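Local coordinates for twitching motility pilus retraction protein (Geobacter sulfurreducens PCA, PDB 5ZFQ), which probably serves as a hexameric ATPase motor that uses ATP hydrolysis to drive retraction of type IV pili during twitching motility, at residues L97-K102 against G120-I125; R149-V154 against E238-L243; V304-V309 against N345-S350. All coordinates share one frame; numbering follows the deposited sequence.

Contact 1: residues L97-K102 against G120-I125; sequences LSFGIK and GVFRVI
Backbone hydrogen bonds tie Phe99 to Phe107 of strand 105-114 and Phe122 to Leu44 of strand 43-46, and so set their strands in the sheet; the two rings meet across the strand between them. That strand is 105-114, so residues 97-102 and 120-125 are next-but-one neighbours: the closest alpha carbons, Ser98 CA and Ile125 CA, are 8.8 Å apart, and side chains have to make the contact. The Phe99 ring presents its outer edge, with CZ 3.9 Å from Phe122 CD1 and CE1 at almost the same separation from that atom. Phe122 CD1 lies in the plane of the Phe99 ring, and the two side chains cross at about a right angle. With CG of Phe99 lodged between its own backbone N and carbonyl carbon (chi1 60°), the ring leans over the intervening strand. Leu33 and Met29 of helix 29-38 and the loop residue Ile80 pack around the aromatic pair. A looser touch brings Ser98 CB to 4.4 Å from Ile125 CD1, beside Arg106 and Arg108. An antiparallel meander with a helix packed on one side is consistent with the PAS-like N-terminal domain of PilT-family ATPases.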
ATOM      1  N   LEU A  97      -4.447  -3.013 -32.567  1.00 34.49           N
ATOM      2  CA  LEU A  97      -4.946  -1.797 -33.217  1.00 35.95           C
ATOM      3  C   LEU A  97      -6.089  -2.045 -34.215  1.00 36.14           C
ATOM      4  O   LEU A  97      -6.468  -3.200 -34.486  1.00 35.24           O
ATOM      5  CB  LEU A  97      -3.802  -1.079 -33.950  1.00 36.35           C
ATOM      6  CG  LEU A  97      -3.403  -1.707 -35.299  1.00 35.56           C
ATOM      7  CD1 LEU A  97      -2.701  -0.698 -36.153  1.00 36.20           C
ATOM      8  CD2 LEU A  97      -2.550  -2.990 -35.144  1.00 34.33           C
ATOM      9  N   SER A  98      -6.624  -0.950 -34.758  1.00 37.49           N
ATOM     10  CA  SER A  98      -7.487  -1.010 -35.932  1.00 38.64           C
ATOM     11  C   SER A  98      -6.876  -0.197 -37.081  1.00 40.61           C
ATOM     12  O   SER A  98      -6.085   0.735 -36.862  1.00 41.71           O
ATOM     13  CB  SER A  98      -8.895  -0.505 -35.618  1.00 39.74           C
ATOM     14  OG  SER A  98      -8.866   0.844 -35.186  1.00 41.47           O
ATOM     15  N   PHE A  99      -7.235  -0.564 -38.307  1.00 41.00           N
ATOM     16  CA  PHE A  99      -6.793   0.169 -39.482  1.00 42.18           C
ATOM     17  C   PHE A  99      -7.724  -0.125 -40.652  1.00 43.63           C
ATOM     18  O   PHE A  99      -8.549  -1.055 -40.579  1.00 42.56           O
ATOM     19  CB  PHE A  99      -5.342  -0.185 -39.840  1.00 40.49           C
ATOM     20  CG  PHE A  99      -5.116  -1.648 -40.148  1.00 37.99           C
ATOM     21  CD1 PHE A  99      -4.921  -2.567 -39.131  1.00 36.41           C
ATOM     22  CD2 PHE A  99      -5.074  -2.094 -41.457  1.00 37.60           C
ATOM     23  CE1 PHE A  99      -4.694  -3.909 -39.419  1.00 35.33           C
ATOM     24  CE2 PHE A  99      -4.861  -3.435 -41.745  1.00 36.42           C
ATOM     25  CZ  PHE A  99      -4.665  -4.343 -40.728  1.00 35.11           C
ATOM     26  N   GLY A 100      -7.590   0.672 -41.714  1.00 46.39           N
ATOM     27  CA  GLY A 100      -8.339   0.463 -42.939  1.00 49.11           C
ATOM     28  C   GLY A 100      -7.476   0.394 -44.189  1.00 51.94           C
ATOM     29  O   GLY A 100      -6.463   1.085 -44.314  1.00 53.02           O
ATOM     30  N   ILE A 101      -7.873  -0.475 -45.108  1.00 53.82           N
ATOM     31  CA  ILE A 101      -7.347  -0.488 -46.459  1.00 56.80           C
ATOM     32  C   ILE A 101      -8.432   0.166 -47.289  1.00 60.86           C
ATOM     33  O   ILE A 101      -9.548  -0.341 -47.339  1.00 61.90           O
ATOM     34  CB  ILE A 101      -7.076  -1.923 -46.991  1.00 39.95           C
ATOM     35  CG1 ILE A 101      -6.183  -2.745 -46.044  1.00 38.07           C
ATOM     36  CG2 ILE A 101      -6.472  -1.884 -48.379  1.00 40.87           C
ATOM     37  CD1 ILE A 101      -4.943  -2.038 -45.550  1.00 37.72           C
ATOM     38  N   LYS A 102      -8.130   1.306 -47.906  1.00 63.98           N
ATOM     39  CA  LYS A 102      -9.100   2.017 -48.747  1.00 69.50           C
ATOM     40  C   LYS A 102      -9.619   1.097 -49.863  1.00 67.68           C
ATOM     41  O   LYS A 102      -8.837   0.412 -50.533  1.00 66.78           O
ATOM     42  CB  LYS A 102      -8.469   3.294 -49.335  1.00 74.73           C
ATOM     43  CG  LYS A 102      -8.726   3.541 -50.828  1.00 78.86           C
ATOM     44  CD  LYS A 102      -7.566   4.277 -51.513  1.00 80.34           C
ATOM     45  CE  LYS A 102      -7.739   4.322 -53.036  1.00 82.45           C
ATOM     46  NZ  LYS A 102      -6.616   5.035 -53.727  1.00 83.66           N
ATOM     47  N   GLY A 120       1.049 -12.394 -36.107  1.00 28.24           N
ATOM     48  CA  GLY A 120      -0.063 -11.494 -36.293  1.00 28.39           C
ATOM     49  C   GLY A 120      -1.386 -12.211 -36.436  1.00 29.33           C
ATOM     50  O   GLY A 120      -1.493 -13.305 -37.029  1.00 29.28           O
ATOM     51  N   VAL A 121      -2.412 -11.601 -35.864  1.00 29.71           N
ATOM     52  CA  VAL A 121      -3.760 -12.039 -36.164  1.00 29.78           C
ATOM     53  C   VAL A 121      -4.556 -10.831 -36.647  1.00 29.92           C
ATOM     54  O   VAL A 121      -4.584  -9.766 -35.992  1.00 29.53           O
ATOM     55  CB  VAL A 121      -4.451 -12.706 -34.957  1.00 29.13           C
ATOM     56  CG1 VAL A 121      -5.886 -13.076 -35.321  1.00 29.10           C
ATOM     57  CG2 VAL A 121      -3.665 -13.942 -34.530  1.00 28.85           C
ATOM     58  N   PHE A 122      -5.185 -11.001 -37.808  1.00 30.32           N
ATOM     59  CA  PHE A 122      -5.943  -9.918 -38.396  1.00 31.25           C
ATOM     60  C   PHE A 122      -7.381 -10.319 -38.621  1.00 31.78           C
ATOM     61  O   PHE A 122      -7.681 -11.419 -39.088  1.00 31.65           O
ATOM     62  CB  PHE A 122      -5.247  -9.450 -39.669  1.00 32.25           C
ATOM     63  CG  PHE A 122      -3.847  -8.997 -39.404  1.00 32.73           C
ATOM     64  CD1 PHE A 122      -3.590  -7.691 -39.038  1.00 33.49           C
ATOM     65  CD2 PHE A 122      -2.797  -9.900 -39.436  1.00 32.82           C
ATOM     66  CE1 PHE A 122      -2.290  -7.286 -38.735  1.00 33.84           C
ATOM     67  CE2 PHE A 122      -1.497  -9.507 -39.142  1.00 33.02           C
ATOM     68  CZ  PHE A 122      -1.239  -8.199 -38.796  1.00 33.42           C
ATOM     69  N   ARG A 123      -8.272  -9.416 -38.232  1.00 32.54           N
ATOM     70  CA  ARG A 123      -9.697  -9.714 -38.185  1.00 33.67           C
ATOM     71  C   ARG A 123     -10.478  -8.656 -38.938  1.00 33.87           C
ATOM     72  O   ARG A 123     -10.291  -7.468 -38.717  1.00 33.51           O
ATOM     73  CB  ARG A 123     -10.171  -9.806 -36.723  1.00 34.74           C
ATOM     74  CG  ARG A 123      -9.396 -10.817 -35.881  1.00 35.23           C
ATOM     75  CD  ARG A 123      -9.952 -10.946 -34.475  1.00 37.21           C
ATOM     76  NE  ARG A 123      -9.578  -9.815 -33.630  1.00 39.19           N
ATOM     77  CZ  ARG A 123     -10.359  -9.264 -32.691  1.00 41.31           C
ATOM     78  NH1 ARG A 123     -11.585  -9.721 -32.479  1.00 42.22           N
ATOM     79  NH2 ARG A 123      -9.911  -8.241 -31.960  1.00 42.03           N
ATOM     80  N   VAL A 124     -11.349  -9.093 -39.832  1.00 35.51           N
ATOM     81  CA  VAL A 124     -12.249  -8.193 -40.538  1.00 38.21           C
ATOM     82  C   VAL A 124     -13.251  -7.480 -39.625  1.00 39.69           C
ATOM     83  O   VAL A 124     -13.970  -8.115 -38.843  1.00 32.87           O
ATOM     84  CB  VAL A 124     -13.042  -8.950 -41.618  1.00 40.25           C
ATOM     85  CG1 VAL A 124     -14.098  -8.034 -42.265  1.00 34.45           C
ATOM     86  CG2 VAL A 124     -12.083  -9.501 -42.665  1.00 40.55           C
ATOM     87  N   ILE A 125     -13.285  -6.156 -39.725  1.00 40.93           N
ATOM     88  CA  ILE A 125     -14.382  -5.386 -39.150  1.00 42.49           C
ATOM     89  C   ILE A 125     -15.425  -5.170 -40.229  1.00 45.36           C
ATOM     90  O   ILE A 125     -15.180  -4.466 -41.209  1.00 46.12           O
ATOM     91  CB  ILE A 125     -13.933  -4.019 -38.604  1.00 41.45           C
ATOM     92  CG1 ILE A 125     -12.938  -4.190 -37.463  1.00 38.90           C
ATOM     93  CG2 ILE A 125     -15.123  -3.234 -38.108  1.00 42.58           C
ATOM     94  CD1 ILE A 125     -12.350  -2.890 -37.023  1.00 38.83           C
TER

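Contact 2: residues R149-V154 against E238-L243; sequences RGLILV and EAALTL
Leu151 rests its forked end against the flank of helix 234-245, and each branch finds a different partner. CD1 meets the methyl CB of Ala240, and CD2 meets CD2 of Leu241, both at 4.2 Å. With CG anti to the backbone N (chi1 177°), the isobutyl group of Leu151 extends toward the helix, where the backbones are nearest at Leu151 CA and Leu241 CA, 7.1 Å apart. The contact is small but fully buried, and Cys250 and Leu286 of the two flanking strands close around Leu151. Helix 234-245 is the connection of a beta-alpha-beta crossover between the parallel strands 225-230 and 249-254. Strand 150-155, next to the latter, leads into a probable P-loop that includes Gly156 and Lys162, as in RecA-like ATPases. Away from the leucines, the packing gives way to polar and partly exposed groups. Arg149 carries its guanidinium group away from the helix, and Ala239 and Glu238 turn to a partly exposed side, where Glu238 OE2 is hydrogen-bonded to Gln274 NE2. On the helix itself Glu238 O accepts two bonds, from Thr242 N at 3.2 Å and from Thr242 OG1 at 2.6 Å, the hydroxyl approaching almost in line with the C=O bond (163°). Thr242 is buried, turned not to solvent but to the third subunit, where its OG1 is also hydrogen-bonded to His255 NE2.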
ATOM      1  N   ARG A 149     -34.117   6.966 -21.493  1.00 39.93           N
ATOM      2  CA  ARG A 149     -33.220   7.204 -20.350  1.00 39.02           C
ATOM      3  C   ARG A 149     -32.828   5.939 -19.630  1.00 38.34           C
ATOM      4  O   ARG A 149     -33.333   4.867 -19.921  1.00 39.21           O
ATOM      5  CB  ARG A 149     -33.884   8.113 -19.325  1.00 38.96           C
ATOM      6  CG  ARG A 149     -34.070   9.502 -19.776  1.00 39.26           C
ATOM      7  CD  ARG A 149     -35.111  10.182 -18.909  1.00 40.13           C
ATOM      8  NE  ARG A 149     -36.461   9.853 -19.335  1.00 41.13           N
ATOM      9  CZ  ARG A 149     -36.992  10.280 -20.476  1.00 42.15           C
ATOM     10  NH1 ARG A 149     -36.263  11.023 -21.318  1.00 41.83           N
ATOM     11  NH2 ARG A 149     -38.244   9.953 -20.782  1.00 43.22           N
ATOM     12  N   GLY A 150     -31.967   6.086 -18.641  1.00 37.07           N
ATOM     13  CA  GLY A 150     -31.722   5.003 -17.717  1.00 36.95           C
ATOM     14  C   GLY A 150     -30.493   4.173 -18.010  1.00 36.61           C
ATOM     15  O   GLY A 150     -29.696   4.480 -18.895  1.00 28.83           O
ATOM     16  N   LEU A 151     -30.355   3.099 -17.247  1.00 36.28           N
ATOM     17  CA  LEU A 151     -29.214   2.214 -17.359  1.00 34.73           C
ATOM     18  C   LEU A 151     -29.631   0.882 -17.957  1.00 34.07           C
ATOM     19  O   LEU A 151     -30.598   0.269 -17.489  1.00 33.99           O
ATOM     20  CB  LEU A 151     -28.590   2.004 -15.986  1.00 34.06           C
ATOM     21  CG  LEU A 151     -27.414   1.043 -15.913  1.00 32.94           C
ATOM     22  CD1 LEU A 151     -26.155   1.584 -16.652  1.00 28.76           C
ATOM     23  CD2 LEU A 151     -27.147   0.769 -14.442  1.00 32.50           C
ATOM     24  N   ILE A 152     -28.907   0.445 -18.984  1.00 33.44           N
ATOM     25  CA  ILE A 152     -29.155  -0.844 -19.621  1.00 33.84           C
ATOM     26  C   ILE A 152     -27.898  -1.707 -19.555  1.00 33.35           C
ATOM     27  O   ILE A 152     -26.817  -1.256 -19.940  1.00 28.63           O
ATOM     28  CB  ILE A 152     -29.578  -0.674 -21.092  1.00 34.98           C
ATOM     29  CG1 ILE A 152     -30.823   0.218 -21.186  1.00 36.05           C
ATOM     30  CG2 ILE A 152     -29.815  -2.021 -21.742  1.00 29.36           C
ATOM     31  CD1 ILE A 152     -31.490   0.206 -22.534  1.00 29.37           C
ATOM     32  N   LEU A 153     -28.026  -2.942 -19.069  1.00 33.16           N
ATOM     33  CA  LEU A 153     -26.853  -3.804 -18.904  1.00 32.42           C
ATOM     34  C   LEU A 153     -26.870  -5.008 -19.821  1.00 32.70           C
ATOM     35  O   LEU A 153     -27.865  -5.717 -19.916  1.00 33.05           O
ATOM     36  CB  LEU A 153     -26.735  -4.272 -17.456  1.00 32.26           C
ATOM     37  CG  LEU A 153     -26.569  -3.110 -16.471  1.00 31.74           C
ATOM     38  CD1 LEU A 153     -26.639  -3.553 -15.028  1.00 31.26           C
ATOM     39  CD2 LEU A 153     -25.256  -2.390 -16.783  1.00 31.93           C
ATOM     40  N   VAL A 154     -25.764  -5.220 -20.525  1.00 32.40           N
ATOM     41  CA  VAL A 154     -25.553  -6.457 -21.264  1.00 31.93           C
ATOM     42  C   VAL A 154     -24.418  -7.210 -20.592  1.00 32.11           C
ATOM     43  O   VAL A 154     -23.272  -6.762 -20.640  1.00 31.69           O
ATOM     44  CB  VAL A 154     -25.199  -6.207 -22.729  1.00 30.71           C
ATOM     45  CG1 VAL A 154     -25.250  -7.515 -23.502  1.00 30.90           C
ATOM     46  CG2 VAL A 154     -26.140  -5.194 -23.336  1.00 29.97           C
ATOM     47  N   GLU A 238     -20.172   4.275 -10.677  1.00 46.70           N
ATOM     48  CA  GLU A 238     -20.667   5.550 -10.195  1.00 46.48           C
ATOM     49  C   GLU A 238     -20.855   6.532 -11.325  1.00 43.73           C
ATOM     50  O   GLU A 238     -21.710   7.409 -11.253  1.00 43.31           O
ATOM     51  CB  GLU A 238     -19.708   6.136  -9.163  1.00 49.23           C
ATOM     52  CG  GLU A 238     -20.176   6.023  -7.730  1.00 52.33           C
ATOM     53  CD  GLU A 238     -19.071   6.382  -6.763  1.00 56.97           C
ATOM     54  OE1 GLU A 238     -17.975   6.746  -7.250  1.00 58.57           O
ATOM     55  OE2 GLU A 238     -19.279   6.294  -5.530  1.00 59.14           O
ATOM     56  N   ALA A 239     -20.043   6.395 -12.362  1.00 42.96           N
ATOM     57  CA  ALA A 239     -20.179   7.260 -13.519  1.00 41.92           C
ATOM     58  C   ALA A 239     -21.406   6.847 -14.328  1.00 41.23           C
ATOM     59  O   ALA A 239     -22.215   7.688 -14.696  1.00 40.87           O
ATOM     60  CB  ALA A 239     -18.918   7.226 -14.372  1.00 41.65           C
ATOM     61  N   ALA A 240     -21.538   5.547 -14.588  1.00 31.78           N
ATOM     62  CA  ALA A 240     -22.712   4.989 -15.258  1.00 33.51           C
ATOM     63  C   ALA A 240     -24.007   5.374 -14.551  1.00 33.45           C
ATOM     64  O   ALA A 240     -24.949   5.811 -15.196  1.00 30.65           O
ATOM     65  CB  ALA A 240     -22.607   3.454 -15.351  1.00 31.63           C
ATOM     66  N   LEU A 241     -24.053   5.195 -13.229  1.00 34.15           N
ATOM     67  CA  LEU A 241     -25.239   5.541 -12.451  1.00 34.39           C
ATOM     68  C   LEU A 241     -25.572   7.023 -12.590  1.00 34.29           C
ATOM     69  O   LEU A 241     -26.740   7.415 -12.661  1.00 31.21           O
ATOM     70  CB  LEU A 241     -25.041   5.177 -10.985  1.00 32.51           C
ATOM     71  CG  LEU A 241     -25.046   3.667 -10.759  1.00 33.82           C
ATOM     72  CD1 LEU A 241     -24.558   3.288  -9.359  1.00 33.84           C
ATOM     73  CD2 LEU A 241     -26.451   3.098 -11.048  1.00 33.48           C
ATOM     74  N   THR A 242     -24.519   7.828 -12.648  1.00 31.52           N
ATOM     75  CA  THR A 242     -24.651   9.261 -12.741  1.00 31.38           C
ATOM     76  C   THR A 242     -25.264   9.646 -14.082  1.00 34.78           C
ATOM     77  O   THR A 242     -26.212  10.436 -14.142  1.00 34.68           O
ATOM     78  CB  THR A 242     -23.288   9.925 -12.541  1.00 31.70           C
ATOM     79  OG1 THR A 242     -22.870   9.685 -11.193  1.00 36.09           O
ATOM     80  CG2 THR A 242     -23.324  11.432 -12.827  1.00 31.59           C
ATOM     81  N   LEU A 243     -24.736   9.068 -15.154  1.00 34.40           N
ATOM     82  CA  LEU A 243     -25.275   9.303 -16.480  1.00 34.02           C
ATOM     83  C   LEU A 243     -26.762   8.912 -16.511  1.00 33.95           C
ATOM     84  O   LEU A 243     -27.616   9.686 -16.978  1.00 33.51           O
ATOM     85  CB  LEU A 243     -24.454   8.530 -17.524  1.00 29.70           C
ATOM     86  CG  LEU A 243     -23.081   9.136 -17.871  1.00 29.84           C
ATOM     87  CD1 LEU A 243     -22.120   8.104 -18.385  1.00 29.97           C
ATOM     88  CD2 LEU A 243     -23.228  10.214 -18.907  1.00 29.51           C
TER

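Contact 3: residues V304-V309 against N345-S350; sequences VLALEV and NQSLFS
Ser347 points from helix 344-353 toward the backbone of Leu307 and Ala306. Its CB comes first, lying 3.2 Å from Leu307 O and somewhat farther from Leu307 N. One bond on, OG stands anti to the serine's own backbone N (chi1 -174°), a setting that turns it from the carbonyl oxygen toward the amide of Leu307. Leu307 N donates to Ser347 OG at 3.0 Å, and the N-H...O angle of 171° makes the bond almost straight. The hydroxyl oxygen also rests beside Ala306, 3.6 Å from its CA and 4.0 Å from its CB. The bond matters because strand 303-310 is the outermost of its sheet within the chain: Ala306 and Glu308 pair with Thr293 and Ser291 of strand 286-296, whereas the amide of Leu307 between them is met by the helix. Replacing Ser347 with alanine would probably leave this buried Leu307 N-H without its acceptor and weaken the hold of the helix on the strand edge. Leu307 O is taken up by Gln342 NE2, and Glu308 OE1 by Met344 N, so the start of the helix is bound to the same strand. Leu348 reaches Leu295 of strand 286-296, while Asn345, Gln346 and Phe349 face helix 369-377; helix 344-353 thus sits sandwiched between the sheet's edge and the C-terminal helices.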
ATOM      1  N   VAL A 304     -25.186 -20.931 -30.776  1.00 49.90           N
ATOM      2  CA  VAL A 304     -26.491 -20.332 -30.601  1.00 49.07           C
ATOM      3  C   VAL A 304     -26.517 -19.492 -29.339  1.00 46.30           C
ATOM      4  O   VAL A 304     -25.763 -19.706 -28.445  1.00 45.04           O
ATOM      5  CB  VAL A 304     -27.610 -21.367 -30.544  1.00 51.55           C
ATOM      6  CG1 VAL A 304     -27.694 -22.099 -31.844  1.00 53.97           C
ATOM      7  CG2 VAL A 304     -27.386 -22.345 -29.429  1.00 51.40           C
ATOM      8  N   LEU A 305     -27.404 -18.522 -29.291  1.00 44.91           N
ATOM      9  CA  LEU A 305     -27.494 -17.639 -28.166  1.00 41.75           C
ATOM     10  C   LEU A 305     -28.587 -17.954 -27.181  1.00 41.09           C
ATOM     11  O   LEU A 305     -29.683 -18.237 -27.546  1.00 41.89           O
ATOM     12  CB  LEU A 305     -27.651 -16.218 -28.654  1.00 40.57           C
ATOM     13  CG  LEU A 305     -27.652 -15.194 -27.539  1.00 38.56           C
ATOM     14  CD1 LEU A 305     -26.250 -14.885 -27.102  1.00 36.82           C
ATOM     15  CD2 LEU A 305     -28.382 -13.937 -27.921  1.00 37.97           C
ATOM     16  N   ALA A 306     -28.227 -17.946 -25.913  1.00 39.47           N
ATOM     17  CA  ALA A 306     -29.130 -18.156 -24.812  1.00 39.48           C
ATOM     18  C   ALA A 306     -29.136 -16.823 -24.084  1.00 33.40           C
ATOM     19  O   ALA A 306     -28.130 -16.221 -23.853  1.00 35.72           O
ATOM     20  CB  ALA A 306     -28.684 -19.285 -23.940  1.00 34.96           C
ATOM     21  N   LEU A 307     -30.296 -16.387 -23.683  1.00 33.87           N
ATOM     22  CA  LEU A 307     -30.415 -15.030 -23.192  1.00 35.32           C
ATOM     23  C   LEU A 307     -31.405 -14.915 -22.040  1.00 35.60           C
ATOM     24  O   LEU A 307     -32.567 -15.347 -22.138  1.00 36.22           O
ATOM     25  CB  LEU A 307     -30.829 -14.104 -24.344  1.00 35.85           C
ATOM     26  CG  LEU A 307     -31.131 -12.634 -24.065  1.00 35.76           C
ATOM     27  CD1 LEU A 307     -29.862 -11.785 -23.891  1.00 31.16           C
ATOM     28  CD2 LEU A 307     -32.025 -12.103 -25.179  1.00 37.13           C
ATOM     29  N   GLU A 308     -30.978 -14.268 -20.980  1.00 34.97           N
ATOM     30  CA  GLU A 308     -31.837 -14.013 -19.879  1.00 35.49           C
ATOM     31  C   GLU A 308     -32.100 -12.529 -19.946  1.00 35.39           C
ATOM     32  O   GLU A 308     -31.197 -11.758 -20.037  1.00 33.97           O
ATOM     33  CB  GLU A 308     -31.157 -14.390 -18.592  1.00 32.68           C
ATOM     34  CG  GLU A 308     -31.823 -13.796 -17.380  1.00 35.64           C
ATOM     35  CD  GLU A 308     -31.694 -14.620 -16.142  1.00 35.80           C
ATOM     36  OE1 GLU A 308     -32.291 -15.669 -16.061  1.00 36.95           O
ATOM     37  OE2 GLU A 308     -31.010 -14.208 -15.238  1.00 35.16           O
ATOM     38  N   VAL A 309     -33.363 -12.138 -19.930  1.00 36.58           N
ATOM     39  CA  VAL A 309     -33.739 -10.741 -19.972  1.00 36.71           C
ATOM     40  C   VAL A 309     -34.580 -10.318 -18.799  1.00 37.65           C
ATOM     41  O   VAL A 309     -35.587 -10.889 -18.546  1.00 39.03           O
ATOM     42  CB  VAL A 309     -34.600 -10.442 -21.201  1.00 39.39           C
ATOM     43  CG1 VAL A 309     -34.939  -8.983 -21.293  1.00 39.08           C
ATOM     44  CG2 VAL A 309     -33.939 -10.909 -22.460  1.00 39.09           C
ATOM     45  N   ASN A 345     -33.310 -20.217 -17.834  1.00 42.50           N
ATOM     46  CA  ASN A 345     -33.971 -21.513 -17.963  1.00 43.46           C
ATOM     47  C   ASN A 345     -35.061 -21.483 -19.037  1.00 44.50           C
ATOM     48  O   ASN A 345     -35.161 -22.421 -19.829  1.00 45.54           O
ATOM     49  CB  ASN A 345     -34.555 -21.991 -16.620  1.00 44.41           C
ATOM     50  CG  ASN A 345     -33.593 -22.909 -15.851  1.00 43.63           C
ATOM     51  OD1 ASN A 345     -32.590 -23.384 -16.402  1.00 42.89           O
ATOM     52  ND2 ASN A 345     -33.889 -23.151 -14.577  1.00 43.81           N
ATOM     53  N   GLN A 346     -35.862 -20.418 -19.094  1.00 44.47           N
ATOM     54  CA  GLN A 346     -36.882 -20.315 -20.137  1.00 43.28           C
ATOM     55  C   GLN A 346     -36.228 -20.298 -21.507  1.00 45.81           C
ATOM     56  O   GLN A 346     -36.670 -20.995 -22.408  1.00 46.30           O
ATOM     57  CB  GLN A 346     -37.764 -19.080 -19.941  1.00 46.98           C
ATOM     58  CG  GLN A 346     -38.776 -19.265 -18.822  1.00 48.56           C
ATOM     59  CD  GLN A 346     -39.541 -17.998 -18.473  1.00 50.07           C
ATOM     60  OE1 GLN A 346     -39.013 -16.889 -18.586  1.00 50.44           O
ATOM     61  NE2 GLN A 346     -40.782 -18.161 -18.017  1.00 51.06           N
ATOM     62  N   SER A 347     -35.153 -19.524 -21.649  1.00 44.39           N
ATOM     63  CA  SER A 347     -34.400 -19.452 -22.902  1.00 42.82           C
ATOM     64  C   SER A 347     -33.841 -20.816 -23.289  1.00 42.48           C
ATOM     65  O   SER A 347     -34.000 -21.249 -24.435  1.00 42.44           O
ATOM     66  CB  SER A 347     -33.251 -18.435 -22.796  1.00 41.00           C
ATOM     67  OG  SER A 347     -32.600 -18.258 -24.048  1.00 39.79           O
ATOM     68  N   LEU A 348     -33.170 -21.479 -22.342  1.00 42.38           N
ATOM     69  CA  LEU A 348     -32.644 -22.829 -22.584  1.00 42.61           C
ATOM     70  C   LEU A 348     -33.762 -23.777 -23.042  1.00 43.99           C
ATOM     71  O   LEU A 348     -33.595 -24.548 -23.995  1.00 43.92           O
ATOM     72  CB  LEU A 348     -31.965 -23.388 -21.328  1.00 42.11           C
ATOM     73  CG  LEU A 348     -30.586 -22.837 -20.981  1.00 37.66           C
ATOM     74  CD1 LEU A 348     -30.139 -23.261 -19.574  1.00 37.64           C
ATOM     75  CD2 LEU A 348     -29.603 -23.288 -22.010  1.00 36.87           C
ATOM     76  N   PHE A 349     -34.901 -23.696 -22.357  1.00 44.95           N
ATOM     77  CA  PHE A 349     -36.050 -24.536 -22.659  1.00 46.26           C
ATOM     78  C   PHE A 349     -36.515 -24.299 -24.091  1.00 46.58           C
ATOM     79  O   PHE A 349     -36.988 -25.212 -24.772  1.00 47.54           O
ATOM     80  CB  PHE A 349     -37.182 -24.257 -21.658  1.00 47.62           C
ATOM     81  CG  PHE A 349     -38.474 -24.933 -21.998  1.00 49.36           C
ATOM     82  CD1 PHE A 349     -38.713 -26.247 -21.598  1.00 50.09           C
ATOM     83  CD2 PHE A 349     -39.463 -24.258 -22.716  1.00 50.29           C
ATOM     84  CE1 PHE A 349     -39.915 -26.884 -21.905  1.00 51.50           C
ATOM     85  CE2 PHE A 349     -40.661 -24.886 -23.032  1.00 51.78           C
ATOM     86  CZ  PHE A 349     -40.889 -26.204 -22.618  1.00 52.34           C
ATOM     87  N   SER A 350     -36.362 -23.060 -24.542  1.00 46.11           N
ATOM     88  CA  SER A 350     -36.798 -22.659 -25.863  1.00 46.24           C
ATOM     89  C   SER A 350     -35.831 -23.218 -26.911  1.00 46.99           C
ATOM     90  O   SER A 350     -36.248 -23.725 -27.961  1.00 42.93           O
ATOM     91  CB  SER A 350     -36.894 -21.130 -25.939  1.00 48.33           C
ATOM     92  OG  SER A 350     -37.390 -20.699 -27.191  1.00 49.83           O
TER

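The three contacts follow one another along the chain, each closing before the next opens. Contact 1 belongs to the antiparallel sheet of the N-terminal part and lies on the opposite side of the chain's centre from the others, its centre 31 Å from that of contact 2 and 33 Å from that of contact 3. Contacts 2 and 3 share the mixed seven-stranded sheet: strand 286-296 separates strand 150-155 from edge strand 303-310. Their centres are 25 Å apart, and their nearest atoms are about 6 Å apart, without touching. One sheet therefore links the probable nucleotide-binding core to the C-terminal helices, while contacts 1 and 2 each border neighbouring subunits of the six-chain assembly.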